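Local coordinates for conserved hypothetical exported protein (Bacteroides fragilis, PDB 4JJA) that is of undetermined function but belongs to the NamZ-type exo-beta-N-acetylmuramidase family and may therefore act on the glycan strands of peptidoglycan, at residues 151-156 with 349-354; 112-117 with 168-173; 40-45 with 76-81; 23-28 with 49-54. All blocks are in the same frame, centred on the assembly; numbering follows the deposited sequence.

Contact 1 lies on the opposite side of the chain's centre from contacts 3 and 4, and contact 2 lies near that centre. Contacts 3 and 4, centres 9 Å apart, belong to the strand-helix-strand unit that opens the fold: contact 4 is the parallel strand pair, regular apart from one bulge, and contact 3 lays a partly exposed turn against the connecting helix. Contacts 1 and 2, both buried, involve loops; Arg-115 of contact 2 links them, its NH1 2.8 Å from Pro-153 O of contact 1. Contact 2 relies on carbonyls gripped by N-H groups, whereas contact 1 ties the N-terminal to the C-terminal family region through an indole and two carboxylates.

Contact 1: 151-156 with 349-354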
loop_
_atom_site.group_PDB
_atom_site.type_symbol
_atom_site.label_atom_id
_atom_site.label_comp_id
_atom_site.label_asym_id
_atom_site.label_seq_id
_atom_site.Cartn_x
_atom_site.Cartn_y
_atom_site.Cartn_z
ATOM N N ASP A 151 3.612 -1.218 -12.960
ATOM C CA ASP A 151 4.132 0.010 -13.561
ATOM C C ASP A 151 5.210 0.620 -12.696
ATOM O O ASP A 151 5.265 0.461 -11.482
ATOM C CB ASP A 151 2.975 1.017 -13.755
ATOM C CG ASP A 151 3.118 1.904 -14.965
ATOM O OD1 ASP A 151 4.099 1.789 -15.695
ATOM O OD2 ASP A 151 2.170 2.729 -15.139
ATOM N N GLY A 152 6.040 1.402 -13.374
ATOM C CA GLY A 152 7.087 2.168 -12.737
ATOM C C GLY A 152 8.424 1.424 -12.696
ATOM O O GLY A 152 8.491 0.226 -12.920
ATOM N N PRO A 153 9.512 2.170 -12.442
ATOM C CA PRO A 153 10.807 1.551 -12.311
ATOM C C PRO A 153 10.857 0.548 -11.168
ATOM O O PRO A 153 10.224 0.773 -10.128
ATOM C CB PRO A 153 11.742 2.736 -12.000
ATOM C CG PRO A 153 11.002 3.931 -12.174
ATOM C CD PRO A 153 9.543 3.595 -12.123
ATOM N N ILE A 154 11.654 -0.497 -11.319
ATOM C CA ILE A 154 12.015 -1.337 -10.182
ATOM C C ILE A 154 12.896 -0.510 -9.256
ATOM O O ILE A 154 13.804 0.176 -9.706
ATOM C CB ILE A 154 12.705 -2.646 -10.644
ATOM C CG1 ILE A 154 11.718 -3.546 -11.471
ATOM C CG2 ILE A 154 13.274 -3.422 -9.465
ATOM C CD1 ILE A 154 12.350 -4.732 -12.213
ATOM N N LEU A 155 12.663 -0.626 -7.958
ATOM C CA LEU A 155 13.432 0.117 -6.987
ATOM C C LEU A 155 14.894 -0.299 -7.020
ATOM O O LEU A 155 15.200 -1.462 -6.822
ATOM C CB LEU A 155 12.878 -0.117 -5.600
ATOM C CG LEU A 155 13.551 0.583 -4.445
ATOM C CD1 LEU A 155 13.590 2.083 -4.594
ATOM C CD2 LEU A 155 12.863 0.182 -3.161
ATOM N N ASP A 156 15.776 0.673 -7.258
ATOM C CA ASP A 156 17.216 0.498 -7.113
ATOM C C ASP A 156 17.501 0.394 -5.633
ATOM O O ASP A 156 17.085 1.228 -4.847
ATOM C CB ASP A 156 17.972 1.658 -7.765
ATOM C CG ASP A 156 19.478 1.443 -7.848
ATOM O OD1 ASP A 156 20.060 0.934 -6.895
ATOM O OD2 ASP A 156 20.029 1.869 -8.894
ATOM N N ALA A 349 8.313 5.280 -20.967
ATOM C CA ALA A 349 8.803 4.242 -21.823
ATOM C C ALA A 349 10.122 3.658 -21.319
ATOM O O ALA A 349 10.419 2.513 -21.581
ATOM C CB ALA A 349 8.954 4.785 -23.292
ATOM N N ARG A 350 10.927 4.450 -20.604
ATOM C CA ARG A 350 12.224 4.000 -20.141
ATOM C C ARG A 350 12.111 2.824 -19.142
ATOM O O ARG A 350 13.030 2.030 -19.045
ATOM C CB ARG A 350 13.039 5.159 -19.576
ATOM C CG ARG A 350 14.480 4.770 -19.339
ATOM C CD ARG A 350 15.349 5.942 -19.074
ATOM N NE ARG A 350 16.695 5.550 -18.670
ATOM C CZ ARG A 350 17.659 6.444 -18.431
ATOM N NH1 ARG A 350 17.447 7.728 -18.656
ATOM N NH2 ARG A 350 18.834 6.055 -17.961
ATOM N N TRP A 351 11.000 2.744 -18.415
ATOM C CA TRP A 351 10.798 1.674 -17.459
ATOM C C TRP A 351 10.011 0.493 -18.007
ATOM O O TRP A 351 9.727 -0.445 -17.276
ATOM C CB TRP A 351 10.267 2.166 -16.129
ATOM C CG TRP A 351 8.890 2.720 -16.102
ATOM C CD1 TRP A 351 7.692 2.076 -16.353
ATOM C CD2 TRP A 351 8.521 4.064 -15.714
ATOM N NE1 TRP A 351 6.642 2.929 -16.133
ATOM C CE2 TRP A 351 7.116 4.135 -15.702
ATOM C CE3 TRP A 351 9.258 5.180 -15.319
ATOM C CZ2 TRP A 351 6.427 5.288 -15.330
ATOM C CZ3 TRP A 351 8.563 6.333 -14.933
ATOM C CH2 TRP A 351 7.177 6.369 -14.950
ATOM N N LYS A 352 9.609 0.529 -19.286
ATOM C CA LYS A 352 8.794 -0.562 -19.832
ATOM C C LYS A 352 9.444 -1.915 -19.694
ATOM O O LYS A 352 8.804 -2.888 -19.305
ATOM C CB LYS A 352 8.467 -0.262 -21.299
ATOM C CG LYS A 352 7.636 -1.315 -22.003
ATOM C CD LYS A 352 6.333 -1.505 -21.374
ATOM C CE LYS A 352 5.336 -2.190 -22.358
ATOM N NZ LYS A 352 3.961 -1.621 -22.219
ATOM N N ARG A 353 10.735 -1.966 -19.997
ATOM C CA ARG A 353 11.477 -3.206 -19.890
ATOM C C ARG A 353 11.511 -3.736 -18.467
ATOM O O ARG A 353 11.302 -4.934 -18.259
ATOM C CB ARG A 353 12.900 -3.031 -20.407
ATOM C CG ARG A 353 12.910 -2.842 -21.925
ATOM C CD ARG A 353 12.711 -4.133 -22.656
ATOM N NE ARG A 353 13.866 -4.959 -22.425
ATOM C CZ ARG A 353 14.599 -5.519 -23.353
ATOM N NH1 ARG A 353 14.225 -5.456 -24.624
ATOM N NH2 ARG A 353 15.647 -6.214 -22.958
ATOM N N ASP A 354 11.749 -2.849 -17.510
ATOM C CA ASP A 354 11.747 -3.235 -16.059
ATOM C C ASP A 354 10.393 -3.922 -15.763
ATOM O O ASP A 354 10.327 -4.942 -15.077
ATOM C CB ASP A 354 11.851 -2.019 -15.086
ATOM C CG ASP A 354 13.260 -1.626 -14.648
ATOM O OD1 ASP A 354 14.262 -2.281 -15.074
ATOM O OD2 ASP A 354 13.315 -0.598 -13.828
HETATM O O HOH W 1 15.385 0.098 -12.002
#
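Trp-351 lays its indole against the backbone of Gly-152 and the ring of Pro-153. Gly-152 CA sits 3.5 Å from the centroid of the Trp-351 five-membered ring and almost on its normal, a CH-pi contact; Pro-153 CD makes a second one on the same face, 4.0 Å from the centroid of the Trp-351 six-membered ring. At the pyrrole edge Trp-351 NE1 donates to Asp-151 OD1 over 2.8 Å, with an N-H...O angle of 150°. The carboxylate and indole planes are 72° apart, and the donor stands above the plane of the carboxylate. A chi1 of 67° puts CG of Trp-351 between its own backbone N and carbonyl carbon, on a CB that points toward the loop. The contact thus fastens a loop between strand 136-140 and helix 176-185 to the junction of helices 344-350 and 352-362, bridging the N-terminal and C-terminal NamZ family regions. In the first turn of the second helix, Asp-354 OD2 accepts from Ile-154 N at 3.0 Å, again from above the carboxylate plane. Water 1 donates to both Asp-354 OD2 and Ile-154 O, so Asp-354 OD2 accepts two hydrogen bonds. CD1 of Ile-154 reaches 3.5 Å from Asp-354 O, its CG1 lying near Asp-354 CB. Farther out, Asp-151 OD2 forms a salt bridge with Lys-348 and accepts from Ile-302 N, while Asp-354 OD1 pairs with Arg-357, cationic partners that would stabilise the negative charge of each carboxylate.

Contact 2: 112-117 with 168-173; sequences VGLRFY and IPIVHG
Two buried loops that follow strands of the parallel sheet meet here, and the first contains a type I beta turn from Leu-114 to Tyr-117. In the other, Ile-170 and Val-171 both face Asp-151, a classic beta bulge. Arg-115, inside the turn, is held at both ends: Arg-115 N donates to Ile-170 O at 2.8 Å with an N-H...O angle of 160°, and Arg-115 NH1 reaches Ile-168 O over 2.8 Å. Ile-168 O lies close to the guanidinium plane, and both donors lie in the planes of the carbonyls they meet. The Arg-115 chain is extended through CD and then bends at chi3 (67°), which turns NE from the line of the chain. Ile-170 CG1 covers one guanidinium face, 3.5 Å from Arg-115 NH2, while Ile-170 CG2 touches Leu-114 CD1 at 3.6 Å and Phe-116 CE2 at 3.7 Å. One isoleucine therefore serves both a charged plane and an apolar cluster. Gly-113 O stands over one face of the His-172 ring. Water 2 links Gly-113 O to Gly-173 N, and water 3 lies in the His-172 ring plane, 2.8 Å from His-172 NE2, and also bonds Leu-114 O; His-172 ND1 is engaged with Met-174 N. Beyond the two loops, Arg-115 also donates to Pro-153 O, Leu-328 O and Val-329 O, a set of carbonyls that would stabilise its buried charge. Helix 224-233 packs on Leu-114 and Val-171 through Pro-231, while Phe-358 of helix 352-362 rests against Ile-168 and Pro-169.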
loop_
_atom_site.group_PDB
_atom_site.type_symbol
_atom_site.label_atom_id
_atom_site.label_comp_id
_atom_site.label_asym_id
_atom_site.label_seq_id
_atom_site.Cartn_x
_atom_site.Cartn_y
_atom_site.Cartn_z
ATOM N N VAL A 112 -3.210 -1.227 -0.769
ATOM C CA VAL A 112 -3.574 -0.489 -1.988
ATOM C C VAL A 112 -2.657 -0.712 -3.185
ATOM O O VAL A 112 -2.881 -0.154 -4.235
ATOM C CB VAL A 112 -3.763 1.016 -1.714
ATOM C CG1 VAL A 112 -4.846 1.236 -0.627
ATOM C CG2 VAL A 112 -2.485 1.647 -1.296
ATOM N N GLY A 113 -1.621 -1.529 -3.009
ATOM C CA GLY A 113 -0.777 -1.947 -4.140
ATOM C C GLY A 113 0.342 -1.070 -4.611
ATOM O O GLY A 113 0.705 -1.092 -5.767
ATOM N N LEU A 114 0.902 -0.269 -3.695
ATOM C CA LEU A 114 1.974 0.635 -4.019
ATOM C C LEU A 114 3.206 0.329 -3.198
ATOM O O LEU A 114 3.151 0.048 -2.005
ATOM C CB LEU A 114 1.570 2.089 -3.732
ATOM C CG LEU A 114 0.843 2.797 -4.856
ATOM C CD1 LEU A 114 1.737 2.926 -6.095
ATOM C CD2 LEU A 114 -0.525 2.160 -5.113
ATOM N N ARG A 115 4.349 0.467 -3.847
ATOM C CA ARG A 115 5.634 0.254 -3.148
ATOM C C ARG A 115 5.858 1.187 -1.961
ATOM O O ARG A 115 6.523 0.832 -1.018
ATOM C CB ARG A 115 6.761 0.370 -4.156
ATOM C CG ARG A 115 8.113 -0.047 -3.661
ATOM C CD ARG A 115 9.164 0.075 -4.728
ATOM N NE ARG A 115 9.406 1.438 -5.103
ATOM C CZ ARG A 115 9.740 1.851 -6.330
ATOM N NH1 ARG A 115 9.839 0.999 -7.346
ATOM N NH2 ARG A 115 9.931 3.170 -6.545
ATOM N N PHE A 116 5.290 2.381 -2.007
ATOM C CA PHE A 116 5.444 3.372 -0.972
ATOM C C PHE A 116 4.289 3.408 0.010
ATOM O O PHE A 116 4.259 4.277 0.894
ATOM C CB PHE A 116 5.802 4.757 -1.532
ATOM C CG PHE A 116 5.047 5.181 -2.755
ATOM C CD1 PHE A 116 3.674 5.404 -2.709
ATOM C CD2 PHE A 116 5.713 5.395 -3.954
ATOM C CE1 PHE A 116 2.965 5.830 -3.841
ATOM C CE2 PHE A 116 5.012 5.818 -5.077
ATOM C CZ PHE A 116 3.642 6.013 -5.025
ATOM N N TYR A 117 3.385 2.404 -0.055
ATOM C CA TYR A 117 2.352 2.170 0.966
ATOM C C TYR A 117 2.840 0.952 1.726
ATOM O O TYR A 117 2.927 -0.127 1.150
ATOM C CB TYR A 117 1.025 1.946 0.301
ATOM C CG TYR A 117 -0.150 2.008 1.270
ATOM C CD1 TYR A 117 -0.787 3.202 1.500
ATOM C CD2 TYR A 117 -0.675 0.872 1.865
ATOM C CE1 TYR A 117 -1.859 3.313 2.322
ATOM C CE2 TYR A 117 -1.761 0.939 2.718
ATOM C CZ TYR A 117 -2.355 2.179 2.944
ATOM O OH TYR A 117 -3.449 2.213 3.782
ATOM N N ILE A 168 10.920 -4.039 -6.333
ATOM C CA ILE A 168 9.649 -4.194 -7.028
ATOM C C ILE A 168 9.326 -2.868 -7.706
ATOM O O ILE A 168 9.889 -1.826 -7.368
ATOM C CB ILE A 168 8.520 -4.689 -6.089
ATOM C CG1 ILE A 168 8.202 -3.628 -4.990
ATOM C CG2 ILE A 168 8.857 -6.024 -5.488
ATOM C CD1 ILE A 168 7.107 -4.059 -4.014
ATOM N N PRO A 169 8.408 -2.856 -8.678
ATOM C CA PRO A 169 7.980 -1.623 -9.322
ATOM C C PRO A 169 7.128 -0.767 -8.374
ATOM O O PRO A 169 6.807 -1.188 -7.261
ATOM C CB PRO A 169 7.159 -2.106 -10.548
ATOM C CG PRO A 169 7.571 -3.558 -10.752
ATOM C CD PRO A 169 7.770 -4.023 -9.301
ATOM N N ILE A 170 6.790 0.439 -8.804
ATOM C CA ILE A 170 5.952 1.300 -8.009
ATOM C C ILE A 170 4.596 0.645 -7.784
ATOM O O ILE A 170 4.073 0.588 -6.644
ATOM C CB ILE A 170 5.815 2.714 -8.653
ATOM C CG1 ILE A 170 7.181 3.434 -8.636
ATOM C CG2 ILE A 170 4.761 3.555 -7.970
ATOM C CD1 ILE A 170 7.182 4.785 -9.353
ATOM N N VAL A 171 3.967 0.208 -8.882
ATOM C CA VAL A 171 2.687 -0.513 -8.857
ATOM C C VAL A 171 3.130 -1.955 -9.137
ATOM O O VAL A 171 3.508 -2.291 -10.265
ATOM C CB VAL A 171 1.724 0.049 -9.915
ATOM C CG1 VAL A 171 0.468 -0.881 -9.990
ATOM C CG2 VAL A 171 1.347 1.504 -9.653
ATOM N N HIS A 172 3.096 -2.802 -8.106
ATOM C CA HIS A 172 3.626 -4.158 -8.221
ATOM C C HIS A 172 2.587 -5.170 -8.725
ATOM O O HIS A 172 2.958 -6.256 -9.190
ATOM C CB HIS A 172 4.275 -4.601 -6.903
ATOM C CG HIS A 172 3.378 -4.451 -5.722
ATOM N ND1 HIS A 172 2.285 -5.271 -5.515
ATOM C CD2 HIS A 172 3.447 -3.606 -4.663
ATOM C CE1 HIS A 172 1.729 -4.928 -4.360
ATOM N NE2 HIS A 172 2.392 -3.885 -3.853
ATOM N N GLY A 173 1.301 -4.820 -8.605
ATOM C CA GLY A 173 0.247 -5.621 -9.095
ATOM C C GLY A 173 -0.121 -6.873 -8.335
ATOM O O GLY A 173 -0.862 -7.687 -8.847
HETATM O O HOH W 2 -0.327 -2.862 -7.427
HETATM O O HOH W 3 1.748 -2.463 -1.547
#

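Contact 3: 40-45 with 76-81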
loop_
_atom_site.group_PDB
_atom_site.type_symbol
_atom_site.label_atom_id
_atom_site.label_comp_id
_atom_site.label_asym_id
_atom_site.label_seq_id
_atom_site.Cartn_x
_atom_site.Cartn_y
_atom_site.Cartn_z
ATOM N N LEU A 40 -11.885 -9.564 12.404
ATOM C CA LEU A 40 -11.470 -10.985 12.427
ATOM C C LEU A 40 -11.222 -11.396 13.882
ATOM O O LEU A 40 -11.563 -12.508 14.293
ATOM C CB LEU A 40 -10.168 -11.151 11.645
ATOM C CG LEU A 40 -9.483 -12.508 11.731
ATOM C CD1 LEU A 40 -10.416 -13.518 11.010
ATOM C CD2 LEU A 40 -8.006 -12.466 11.134
ATOM N N LEU A 41 -10.616 -10.525 14.668
ATOM C CA LEU A 41 -10.343 -10.793 16.080
ATOM C C LEU A 41 -11.633 -11.234 16.811
ATOM O O LEU A 41 -11.626 -12.181 17.568
ATOM C CB LEU A 41 -9.748 -9.534 16.726
ATOM C CG LEU A 41 -9.635 -9.604 18.251
ATOM C CD1 LEU A 41 -8.669 -10.660 18.674
ATOM C CD2 LEU A 41 -9.253 -8.236 18.798
ATOM N N ASP A 42 -12.714 -10.518 16.571
ATOM C CA ASP A 42 -14.008 -10.804 17.237
ATOM C C ASP A 42 -14.592 -12.114 16.750
ATOM O O ASP A 42 -15.095 -12.930 17.545
ATOM C CB ASP A 42 -14.992 -9.684 16.968
ATOM C CG ASP A 42 -14.491 -8.338 17.499
ATOM O OD1 ASP A 42 -14.060 -8.218 18.678
ATOM O OD2 ASP A 42 -14.407 -7.388 16.695
ATOM N N ILE A 43 -14.511 -12.371 15.460
ATOM C CA ILE A 43 -15.043 -13.593 14.887
ATOM C C ILE A 43 -14.298 -14.799 15.474
ATOM O O ILE A 43 -14.915 -15.820 15.862
ATOM C CB ILE A 43 -14.907 -13.580 13.388
ATOM C CG1 ILE A 43 -15.859 -12.518 12.815
ATOM C CG2 ILE A 43 -15.201 -14.931 12.759
ATOM C CD1 ILE A 43 -15.499 -12.062 11.422
ATOM N N LEU A 44 -12.982 -14.695 15.577
ATOM C CA LEU A 44 -12.208 -15.793 16.093
ATOM C C LEU A 44 -12.503 -16.038 17.570
ATOM O O LEU A 44 -12.706 -17.169 17.975
ATOM C CB LEU A 44 -10.718 -15.570 15.887
ATOM C CG LEU A 44 -10.268 -15.546 14.433
ATOM C CD1 LEU A 44 -8.747 -15.312 14.369
ATOM C CD2 LEU A 44 -10.624 -16.833 13.711
ATOM N N LEU A 45 -12.575 -14.976 18.358
ATOM C CA LEU A 45 -12.911 -15.165 19.786
ATOM C C LEU A 45 -14.306 -15.730 19.987
ATOM O O LEU A 45 -14.521 -16.608 20.851
ATOM C CB LEU A 45 -12.732 -13.851 20.544
ATOM C CG LEU A 45 -11.294 -13.327 20.727
ATOM C CD1 LEU A 45 -11.300 -11.884 21.249
ATOM C CD2 LEU A 45 -10.466 -14.278 21.569
ATOM N N ASP A 76 -6.615 -4.399 24.046
ATOM C CA ASP A 76 -7.926 -4.167 23.460
ATOM C C ASP A 76 -9.003 -4.223 24.557
ATOM O O ASP A 76 -9.081 -5.196 25.309
ATOM C CB ASP A 76 -8.207 -5.212 22.383
ATOM C CG ASP A 76 -9.539 -5.008 21.713
ATOM O OD1 ASP A 76 -9.811 -3.863 21.276
ATOM O OD2 ASP A 76 -10.307 -5.984 21.600
ATOM N N SER A 77 -9.824 -3.178 24.647
ATOM C CA SER A 77 -10.807 -3.041 25.736
ATOM C C SER A 77 -12.105 -3.839 25.511
ATOM O O SER A 77 -12.799 -4.179 26.475
ATOM C CB SER A 77 -11.131 -1.558 25.995
ATOM O OG SER A 77 -12.073 -1.045 25.062
ATOM N N LYS A 78 -12.450 -4.121 24.255
ATOM C CA LYS A 78 -13.591 -4.994 23.978
ATOM C C LYS A 78 -13.249 -6.453 24.311
ATOM O O LYS A 78 -14.156 -7.189 24.732
ATOM C CB LYS A 78 -14.105 -4.861 22.533
ATOM C CG LYS A 78 -15.208 -5.851 22.125
ATOM C CD LYS A 78 -16.102 -5.301 20.991
ATOM C CE LYS A 78 -15.834 -5.973 19.657
ATOM N NZ LYS A 78 -16.560 -5.384 18.472
ATOM N N THR A 79 -11.976 -6.875 24.162
ATOM C CA THR A 79 -11.615 -8.281 24.291
ATOM C C THR A 79 -10.513 -8.616 25.296
ATOM O O THR A 79 -10.319 -9.791 25.633
ATOM C CB THR A 79 -11.130 -8.805 22.912
ATOM O OG1 THR A 79 -9.880 -8.193 22.605
ATOM C CG2 THR A 79 -12.148 -8.497 21.784
ATOM N N GLY A 80 -9.755 -7.615 25.739
ATOM C CA GLY A 80 -8.579 -7.855 26.574
ATOM C C GLY A 80 -7.313 -8.418 25.913
ATOM O O GLY A 80 -6.330 -8.756 26.607
ATOM N N VAL A 81 -7.318 -8.571 24.582
ATOM C CA VAL A 81 -6.139 -9.045 23.874
ATOM C C VAL A 81 -5.049 -7.934 23.828
ATOM O O VAL A 81 -5.369 -6.830 23.478
ATOM C CB VAL A 81 -6.566 -9.478 22.457
ATOM C CG1 VAL A 81 -5.384 -9.902 21.641
ATOM C CG2 VAL A 81 -7.610 -10.606 22.568
HETATM O O HOH W 4 -16.076 -4.975 15.703
#
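Asp-76 and Leu-41 approach tip to tip, with Leu-41 CD2 3.7 Å from Asp-76 OD2 in the conformer given. That carboxylate also pairs with Arg-62. Lys-78 follows: in the conformer given, its chain crosses Asp-42 at about a right angle, and NZ forms a long, weak salt bridge of 3.4 Å with Asp-42 OD2. Water 4 also bridges the pair, donating to Asp-42 OD2 and accepting from Lys-78 NZ at 2.8 Å. The stronger partner of Asp-42 is Arg-62, whose salt bridges to both acids would offset their like charges. At Thr-79, chi1 of 69° sets OG1 between backbone N and carbonyl carbon, where it accepts from Val-81 N at 3.3 Å. Thr-79 CB and CG2 both lie 3.5 Å from Leu-45 CD1, the threonine crossing the leucine at about a right angle. Val-81 ends the segment with CG2 against two leucines, 4.0 Å from Leu-41 CD1 and 4.1 Å from Leu-45 CD1. The Thr-79 bond defines an ST turn, which leads toward strand 83-85 beside helix 40-46, the connecting helix of a parallel beta-alpha-beta crossover.

Contact 4: 23-28 with 49-54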
loop_
_atom_site.group_PDB
_atom_site.type_symbol
_atom_site.label_atom_id
_atom_site.label_comp_id
_atom_site.label_asym_id
_atom_site.label_seq_id
_atom_site.Cartn_x
_atom_site.Cartn_y
_atom_site.Cartn_z
ATOM N N LYS A 23 -4.556 -23.738 18.400
ATOM C CA LYS A 23 -3.333 -22.958 18.300
ATOM C C LYS A 23 -3.491 -21.644 19.052
ATOM O O LYS A 23 -4.590 -21.087 19.192
ATOM C CB LYS A 23 -2.981 -22.664 16.841
ATOM C CG LYS A 23 -2.493 -23.914 16.062
ATOM C CD LYS A 23 -1.927 -23.508 14.704
ATOM C CE LYS A 23 -1.290 -24.664 13.968
ATOM N NZ LYS A 23 -2.274 -25.719 13.627
ATOM N N ARG A 24 -2.377 -21.131 19.541
ATOM C CA ARG A 24 -2.328 -19.786 20.079
ATOM C C ARG A 24 -2.094 -18.842 18.904
ATOM O O ARG A 24 -1.184 -19.038 18.129
ATOM C CB ARG A 24 -1.193 -19.666 21.072
ATOM C CG ARG A 24 -1.315 -20.559 22.318
ATOM C CD ARG A 24 -0.006 -20.576 23.084
ATOM N NE ARG A 24 1.094 -21.180 22.274
ATOM C CZ ARG A 24 2.404 -20.936 22.434
ATOM N NH1 ARG A 24 2.809 -20.072 23.353
ATOM N NH2 ARG A 24 3.314 -21.516 21.656
ATOM N N ILE A 25 -2.943 -17.828 18.774
ATOM C CA ILE A 25 -3.051 -17.060 17.525
ATOM C C ILE A 25 -2.698 -15.590 17.771
ATOM O O ILE A 25 -3.180 -14.958 18.710
ATOM C CB ILE A 25 -4.489 -17.158 16.951
ATOM C CG1 ILE A 25 -4.857 -18.614 16.638
ATOM C CG2 ILE A 25 -4.657 -16.247 15.697
ATOM C CD1 ILE A 25 -6.326 -18.849 16.600
ATOM N N ALA A 26 -1.837 -15.048 16.936
ATOM C CA ALA A 26 -1.648 -13.599 16.827
ATOM C C ALA A 26 -2.195 -13.147 15.494
ATOM O O ALA A 26 -2.208 -13.906 14.558
ATOM C CB ALA A 26 -0.174 -13.236 16.897
ATOM N N ILE A 27 -2.621 -11.892 15.429
ATOM C CA ILE A 27 -3.168 -11.303 14.202
ATOM C C ILE A 27 -2.416 -10.012 13.870
ATOM O O ILE A 27 -2.190 -9.182 14.772
ATOM C CB ILE A 27 -4.627 -10.990 14.350
ATOM C CG1 ILE A 27 -5.438 -12.224 14.726
ATOM C CG2 ILE A 27 -5.160 -10.339 13.089
ATOM C CD1 ILE A 27 -6.811 -11.893 15.153
ATOM N N PHE A 28 -2.064 -9.828 12.586
ATOM C CA PHE A 28 -1.566 -8.578 12.036
ATOM C C PHE A 28 -2.677 -8.006 11.211
ATOM O O PHE A 28 -3.065 -8.577 10.181
ATOM C CB PHE A 28 -0.316 -8.780 11.203
ATOM C CG PHE A 28 0.141 -7.545 10.448
ATOM C CD1 PHE A 28 0.551 -6.434 11.119
ATOM C CD2 PHE A 28 0.186 -7.521 9.067
ATOM C CE1 PHE A 28 0.998 -5.294 10.416
ATOM C CE2 PHE A 28 0.599 -6.420 8.368
ATOM C CZ PHE A 28 0.995 -5.315 9.029
ATOM N N PHE A 49 -11.613 -19.495 19.484
ATOM C CA PHE A 49 -10.190 -19.543 19.205
ATOM C C PHE A 49 -9.416 -18.668 20.209
ATOM O O PHE A 49 -9.878 -17.629 20.684
ATOM C CB PHE A 49 -9.902 -19.108 17.760
ATOM C CG PHE A 49 -10.441 -20.026 16.754
ATOM C CD1 PHE A 49 -9.782 -21.180 16.461
ATOM C CD2 PHE A 49 -11.624 -19.767 16.095
ATOM C CE1 PHE A 49 -10.298 -22.075 15.529
ATOM C CE2 PHE A 49 -12.129 -20.645 15.173
ATOM C CZ PHE A 49 -11.470 -21.791 14.880
ATOM N N ASN A 50 -8.204 -19.100 20.454
ATOM C CA ASN A 50 -7.333 -18.462 21.440
ATOM C C ASN A 50 -6.454 -17.392 20.783
ATOM O O ASN A 50 -5.322 -17.658 20.407
ATOM C CB ASN A 50 -6.471 -19.542 22.095
ATOM C CG ASN A 50 -5.622 -18.999 23.195
ATOM O OD1 ASN A 50 -5.909 -17.920 23.754
ATOM N ND2 ASN A 50 -4.556 -19.758 23.531
ATOM N N VAL A 51 -6.999 -16.183 20.674
ATOM C CA VAL A 51 -6.228 -15.069 20.143
ATOM C C VAL A 51 -5.496 -14.398 21.304
ATOM O O VAL A 51 -6.137 -13.969 22.277
ATOM C CB VAL A 51 -7.086 -14.065 19.365
ATOM C CG1 VAL A 51 -6.210 -12.938 18.769
ATOM C CG2 VAL A 51 -7.889 -14.770 18.249
ATOM N N VAL A 52 -4.174 -14.344 21.210
ATOM C CA VAL A 52 -3.325 -13.916 22.316
ATOM C C VAL A 52 -2.687 -12.574 22.081
ATOM O O VAL A 52 -2.173 -11.975 23.039
ATOM C CB VAL A 52 -2.239 -14.981 22.610
ATOM C CG1 VAL A 52 -2.894 -16.328 22.979
ATOM C CG2 VAL A 52 -1.236 -15.129 21.532
ATOM N N ALA A 53 -2.681 -12.082 20.834
ATOM C CA ALA A 53 -2.058 -10.819 20.541
ATOM C C ALA A 53 -2.479 -10.285 19.189
ATOM O O ALA A 53 -2.779 -11.027 18.299
ATOM C CB ALA A 53 -0.528 -10.946 20.558
ATOM N N ILE A 54 -2.518 -8.974 19.092
ATOM C CA ILE A 54 -2.663 -8.319 17.822
ATOM C C ILE A 54 -1.544 -7.310 17.534
ATOM O O ILE A 54 -1.179 -6.508 18.394
ATOM C CB ILE A 54 -4.024 -7.750 17.696
ATOM C CG1 ILE A 54 -4.362 -6.718 18.733
ATOM C CG2 ILE A 54 -5.052 -8.883 17.850
ATOM C CD1 ILE A 54 -5.887 -6.660 18.988
HETATM O O HOH W 5 -7.254 -21.550 19.228
#
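Strands 24-28 and 50-54 run parallel with strong twist, their axes 4.6 Å apart at closest approach and their directions 45° apart, and Ile-25 N donates to Asn-50 O at 2.9 Å. They are adjacent strands of the six-stranded parallel sheet, joined through helix 40-46 in a beta-alpha-beta crossover, in keeping with the Rossmann-like clan of the N-terminal family. A beta bulge interrupts the ladder: Ile-25 pairs with Val-51 but Ala-26 with Ala-53, the register slipping by one residue. At the slip Val-52 N donates to Ile-25 O at 2.8 Å and nearly straight (172°); Ile-27 N then bonds Ala-53 O at 3.0 Å. The N of Ala-53 is buried here without a partner, a polar cost of the bulge. On the face carrying Ile-25, Val-51, Ile-27 and Ile-54, Ile-27 CD1 rests 3.8 Å from Val-51 CG1, the two side chains crossing at about a right angle, and Leu-41 and Leu-44 of the helix close over Val-51. Ile-25 CD1 reaches back to Phe-49 CB. Ala-26 and Ala-53 share the other face, as do Arg-24 and Asn-50, which lie side by side pointing the same way; the Arg-24 guanidinium continues to a salt bridge with Asp-103. Their nearest approach is Arg-24 CG to Asn-50 ND2, 3.6 Å.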